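PDB 5UGR: malyl-CoA lyase/beta-methylmalyl-CoA lyase, which belongs to the HpcH/HpaI aldolase/citrate lyase family of TIM-barrel enzymes and carries a magnesium site formed by acidic side chains. Local coordinates for residues A[5-17]-A[216-228]. Sequence-based numbering, arbitrary orientation.
Sequences LIQQATPRLHRSE and ACRAYGLRPIDGP
Q8 OE1 is linked to R218 O by a water at the last turn of the helix in 216-228. I6 lies against the same turn: its CG1 touches the A219 carbonyl, and its CD1 meets the edge of the Y220 ring, 3.9 Å from Y220 CD1. A second water joins the carbonyls of Q7 and Y220. With chi2 at -69° the Q8 chain bends, bringing its amide over G221, where OE1 lies 3.7 Å from G221 CA. G221 leaves the helix with positive phi and packs closely against the Q7-A9 backbone; its carbonyl accepts a hydrogen bond from A9 N (2.9 Å, 165°). At R223 a bend at chi3 turns the guanidinium toward the 5-17 segment. NE donates to H14 ND1 at 2.9 Å, close to both the imidazole and guanidinium planes although these are 50° apart. R223 NH2 lies 3.0 Å from T10 O, while R12 CB covers one guanidinium face near its rim. The R12 and R223 guanidinium groups come close, but both form salt bridges with E159, which probably offsets their like charges. I225 follows, its CD1 centred over one face of the H14 ring in a CH-pi contact, 3.4 Å from the centroid. H14 NE2 donates to E17 OE2 (2.8 Å), meeting it from above the carboxylate plane, so the imidazole is held at both nitrogens, which fixes its rotation. I225 CG2 also touches E17 OE2. Thus the N-terminal arm passes the end of helix 207-220 before entering the first barrel strand, 16-21. Strands 16-21 and 223-226 flank strand 252-255 in the closed barrel, and W254 of that strand touches E17 and I225, while K317 of helix 305-322 bonds to R12 O and L143 of a second subunit packs on Y220.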
loop_
_atom_site.group_PDB
_atom_site.type_symbol
_atom_site.label_atom_id
_atom_site.label_comp_id
_atom_site.label_asym_id
_atom_site.label_seq_id
_atom_site.Cartn_x
_atom_site.Cartn_y
_atom_site.Cartn_z
ATOM N N LEU A 5 4.507 -10.984 15.563
ATOM C CA LEU A 5 5.224 -12.265 15.684
ATOM C C LEU A 5 5.063 -13.077 14.427
ATOM O O LEU A 5 3.901 -13.241 13.925
ATOM C CB LEU A 5 4.637 -13.011 16.861
ATOM C CG LEU A 5 5.178 -14.343 17.206
ATOM C CD1 LEU A 5 6.636 -14.229 17.589
ATOM C CD2 LEU A 5 4.348 -14.993 18.309
ATOM N N ILE A 6 6.194 -13.610 13.952
ATOM C CA ILE A 6 6.245 -14.438 12.729
ATOM C C ILE A 6 6.476 -15.954 13.108
ATOM O O ILE A 6 7.090 -16.303 14.124
ATOM C CB ILE A 6 7.341 -13.886 11.760
ATOM C CG1 ILE A 6 7.285 -12.324 11.544
ATOM C CG2 ILE A 6 7.184 -14.530 10.388
ATOM C CD1 ILE A 6 6.087 -11.643 10.923
ATOM N N GLN A 7 5.778 -16.823 12.457
ATOM C CA GLN A 7 6.038 -18.249 12.630
ATOM C C GLN A 7 7.173 -18.760 11.703
ATOM O O GLN A 7 7.164 -18.408 10.555
ATOM C CB GLN A 7 4.772 -18.997 12.327
ATOM C CG GLN A 7 4.855 -20.473 12.655
ATOM C CD GLN A 7 3.507 -21.106 12.458
ATOM O OE1 GLN A 7 2.502 -20.581 12.927
ATOM N NE2 GLN A 7 3.461 -22.197 11.739
ATOM N N GLN A 8 8.144 -19.489 12.249
ATOM C CA GLN A 8 9.203 -20.049 11.475
ATOM C C GLN A 8 8.610 -21.113 10.490
ATOM O O GLN A 8 7.669 -21.844 10.771
ATOM C CB GLN A 8 10.337 -20.674 12.318
ATOM C CG GLN A 8 11.149 -19.661 13.163
ATOM C CD GLN A 8 12.040 -18.707 12.381
ATOM O OE1 GLN A 8 11.967 -17.514 12.556
ATOM N NE2 GLN A 8 12.878 -19.244 11.518
ATOM N N ALA A 9 9.208 -21.158 9.321
ATOM C CA ALA A 9 8.926 -22.247 8.396
ATOM C C ALA A 9 9.328 -23.589 8.968
ATOM O O ALA A 9 10.199 -23.711 9.821
ATOM C CB ALA A 9 9.624 -22.009 7.063
ATOM N N THR A 10 8.782 -24.621 8.357
ATOM C CA THR A 10 9.164 -25.997 8.626
ATOM C C THR A 10 10.662 -26.137 8.728
ATOM O O THR A 10 11.339 -25.773 7.750
ATOM C CB THR A 10 8.679 -26.850 7.396
ATOM O OG1 THR A 10 7.230 -26.733 7.280
ATOM C CG2 THR A 10 8.987 -28.262 7.620
ATOM N N PRO A 11 11.219 -26.667 9.846
ATOM C CA PRO A 11 12.680 -26.565 10.087
ATOM C C PRO A 11 13.574 -27.707 9.520
ATOM O O PRO A 11 14.032 -28.555 10.288
ATOM C CB PRO A 11 12.772 -26.512 11.621
ATOM C CG PRO A 11 11.592 -27.303 12.096
ATOM C CD PRO A 11 10.511 -27.176 11.032
ATOM N N ARG A 12 13.925 -27.647 8.253
ATOM C CA ARG A 12 14.720 -28.697 7.574
ATOM C C ARG A 12 16.180 -28.352 7.621
ATOM O O ARG A 12 16.564 -27.169 7.592
ATOM C CB ARG A 12 14.323 -28.826 6.119
ATOM C CG ARG A 12 12.826 -28.989 5.868
ATOM C CD ARG A 12 12.492 -29.258 4.415
ATOM N NE ARG A 12 11.078 -29.073 4.126
ATOM C CZ ARG A 12 10.211 -30.026 3.795
ATOM N NH1 ARG A 12 10.512 -31.344 3.844
ATOM N NH2 ARG A 12 9.010 -29.658 3.460
ATOM N N LEU A 13 17.006 -29.413 7.581
ATOM C CA LEU A 13 18.447 -29.294 7.424
ATOM C C LEU A 13 18.742 -29.020 5.954
ATOM O O LEU A 13 18.228 -29.682 5.074
ATOM C CB LEU A 13 19.136 -30.583 7.884
ATOM C CG LEU A 13 20.636 -30.577 7.787
ATOM C CD1 LEU A 13 21.277 -29.640 8.770
ATOM C CD2 LEU A 13 21.160 -31.975 8.096
ATOM N N HIS A 14 19.485 -27.962 5.685
ATOM C CA HIS A 14 19.632 -27.428 4.338
ATOM C C HIS A 14 21.036 -26.840 4.116
ATOM O O HIS A 14 21.197 -25.716 3.641
ATOM C CB HIS A 14 18.533 -26.377 4.163
ATOM C CG HIS A 14 18.253 -25.987 2.768
ATOM N ND1 HIS A 14 17.031 -25.458 2.392
ATOM C CD2 HIS A 14 19.002 -26.032 1.652
ATOM C CE1 HIS A 14 17.043 -25.226 1.099
ATOM N NE2 HIS A 14 18.234 -25.543 0.637
ATOM N N ARG A 15 22.066 -27.589 4.470
ATOM C CA ARG A 15 23.447 -27.125 4.286
ATOM C C ARG A 15 23.912 -27.121 2.827
ATOM O O ARG A 15 24.681 -26.254 2.390
ATOM C CB ARG A 15 24.401 -27.980 5.123
ATOM C CG ARG A 15 24.139 -27.995 6.608
ATOM C CD ARG A 15 24.868 -29.108 7.294
ATOM N NE ARG A 15 24.514 -30.403 6.759
ATOM C CZ ARG A 15 25.216 -31.516 6.955
ATOM N NH1 ARG A 15 26.318 -31.530 7.703
ATOM N NH2 ARG A 15 24.812 -32.642 6.417
ATOM N N SER A 16 23.491 -28.157 2.111
ATOM C CA SER A 16 23.891 -28.436 0.751
ATOM C C SER A 16 22.671 -28.682 -0.092
ATOM O O SER A 16 21.743 -29.409 0.317
ATOM C CB SER A 16 24.831 -29.657 0.712
ATOM O OG SER A 16 24.279 -30.782 1.370
ATOM N N GLU A 17 22.658 -28.046 -1.275
ATOM C CA GLU A 17 21.518 -28.178 -2.207
ATOM C C GLU A 17 22.080 -28.546 -3.554
ATOM O O GLU A 17 22.693 -27.703 -4.241
ATOM C CB GLU A 17 20.744 -26.865 -2.226
ATOM C CG GLU A 17 19.594 -26.804 -3.217
ATOM C CD GLU A 17 18.694 -25.575 -3.057
ATOM O OE1 GLU A 17 17.832 -25.310 -3.956
ATOM O OE2 GLU A 17 18.837 -24.883 -2.011
ATOM N N ALA A 216 15.197 -10.352 4.341
ATOM C CA ALA A 216 13.831 -10.766 4.052
ATOM C C ALA A 216 13.570 -12.143 4.671
ATOM O O ALA A 216 12.497 -12.413 5.236
ATOM C CB ALA A 216 13.601 -10.795 2.546
ATOM N N CYS A 217 14.487 -13.074 4.446
ATOM C CA CYS A 217 14.325 -14.418 5.013
ATOM C C CYS A 217 14.237 -14.440 6.514
ATOM O O CYS A 217 13.352 -15.081 7.101
ATOM C CB CYS A 217 15.518 -15.305 4.575
ATOM S SG CYS A 217 15.444 -15.818 2.830
ATOM N N ARG A 218 15.163 -13.749 7.150
ATOM C CA ARG A 218 15.263 -13.794 8.625
ATOM C C ARG A 218 14.127 -13.015 9.296
ATOM O O ARG A 218 13.742 -13.329 10.424
ATOM C CB ARG A 218 16.659 -13.360 9.097
ATOM C CG ARG A 218 17.736 -14.331 8.687
ATOM C CD ARG A 218 17.633 -15.612 9.462
ATOM N NE ARG A 218 18.770 -16.513 9.228
ATOM C CZ ARG A 218 18.689 -17.849 9.276
ATOM N NH1 ARG A 218 17.533 -18.452 9.470
ATOM N NH2 ARG A 218 19.758 -18.574 9.064
ATOM N N ALA A 219 13.579 -11.992 8.603
ATOM C CA ALA A 219 12.432 -11.277 9.119
ATOM C C ALA A 219 11.207 -12.182 9.137
ATOM O O ALA A 219 10.433 -12.124 10.086
ATOM C CB ALA A 219 12.135 -10.074 8.269
ATOM N N TYR A 220 11.061 -13.029 8.116
ATOM C CA TYR A 220 9.804 -13.697 7.839
ATOM C C TYR A 220 9.865 -15.235 7.960
ATOM O O TYR A 220 8.910 -15.918 7.513
ATOM C CB TYR A 220 9.222 -13.178 6.539
ATOM C CG TYR A 220 8.930 -11.694 6.610
ATOM C CD1 TYR A 220 8.023 -11.193 7.552
ATOM C CD2 TYR A 220 9.552 -10.799 5.776
ATOM C CE1 TYR A 220 7.779 -9.838 7.636
ATOM C CE2 TYR A 220 9.315 -9.431 5.838
ATOM C CZ TYR A 220 8.406 -8.948 6.761
ATOM O OH TYR A 220 8.157 -7.591 6.870
ATOM N N GLY A 221 10.924 -15.739 8.620
ATOM C CA GLY A 221 10.975 -17.146 9.044
ATOM C C GLY A 221 11.484 -18.166 8.033
ATOM O O GLY A 221 11.206 -19.359 8.185
ATOM N N LEU A 222 12.167 -17.680 7.006
ATOM C CA LEU A 222 12.660 -18.535 5.923
ATOM C C LEU A 222 14.150 -18.839 6.025
ATOM O O LEU A 222 14.911 -18.097 6.617
ATOM C CB LEU A 222 12.400 -17.855 4.583
ATOM C CG LEU A 222 11.016 -17.264 4.348
ATOM C CD1 LEU A 222 10.915 -16.580 2.993
ATOM C CD2 LEU A 222 9.919 -18.278 4.532
ATOM N N ARG A 223 14.584 -19.912 5.326
ATOM C CA ARG A 223 16.001 -20.269 5.202
ATOM C C ARG A 223 16.657 -19.454 4.077
ATOM O O ARG A 223 16.190 -19.568 2.944
ATOM C CB ARG A 223 16.153 -21.762 4.914
ATOM C CG ARG A 223 15.494 -22.698 5.908
ATOM C CD ARG A 223 15.809 -24.146 5.602
ATOM N NE ARG A 223 15.167 -24.695 4.436
ATOM C CZ ARG A 223 13.928 -25.210 4.412
ATOM N NH1 ARG A 223 13.473 -25.779 3.268
ATOM N NH2 ARG A 223 13.138 -25.137 5.487
ATOM N N PRO A 224 17.747 -18.716 4.368
ATOM C CA PRO A 224 18.493 -18.058 3.299
ATOM C C PRO A 224 19.593 -18.992 2.777
ATOM O O PRO A 224 20.483 -19.412 3.549
ATOM C CB PRO A 224 19.112 -16.849 4.005
ATOM C CG PRO A 224 19.030 -17.081 5.478
ATOM C CD PRO A 224 18.260 -18.347 5.714
ATOM N N ILE A 225 19.533 -19.234 1.453
ATOM C CA ILE A 225 20.418 -20.195 0.784
ATOM C C ILE A 225 21.171 -19.471 -0.315
ATOM O O ILE A 225 20.581 -18.723 -1.118
ATOM C CB ILE A 225 19.616 -21.386 0.168
ATOM C CG1 ILE A 225 18.668 -21.996 1.211
ATOM C CG2 ILE A 225 20.581 -22.399 -0.407
ATOM C CD1 ILE A 225 19.314 -22.589 2.421
ATOM N N ASP A 226 22.494 -19.708 -0.387
ATOM C CA ASP A 226 23.313 -19.101 -1.437
ATOM C C ASP A 226 23.335 -20.021 -2.640
ATOM O O ASP A 226 23.322 -21.254 -2.489
ATOM C CB ASP A 226 24.737 -18.889 -0.891
ATOM C CG ASP A 226 25.594 -17.984 -1.754
ATOM O OD1 ASP A 226 25.028 -17.111 -2.468
ATOM O OD2 ASP A 226 26.836 -18.232 -1.759
ATOM N N GLY A 227 23.431 -19.441 -3.828
ATOM C CA GLY A 227 23.329 -20.174 -5.076
ATOM C C GLY A 227 24.660 -20.781 -5.583
ATOM O O GLY A 227 25.569 -21.066 -4.788
ATOM N N PRO A 228 24.766 -20.960 -6.890
ATOM C CA PRO A 228 25.854 -21.739 -7.459
ATOM C C PRO A 228 27.175 -20.991 -7.499
ATOM O O PRO A 228 27.188 -19.754 -7.574
ATOM C CB PRO A 228 25.353 -22.035 -8.878
ATOM C CG PRO A 228 24.463 -20.848 -9.192
ATOM C CD PRO A 228 23.783 -20.509 -7.899
HETATM O O HOH W 1 7.848 -18.509 7.783
HETATM O O HOH W 2 14.716 -17.496 9.355
HETATM O O HOH W 3 13.028 -15.849 10.860
#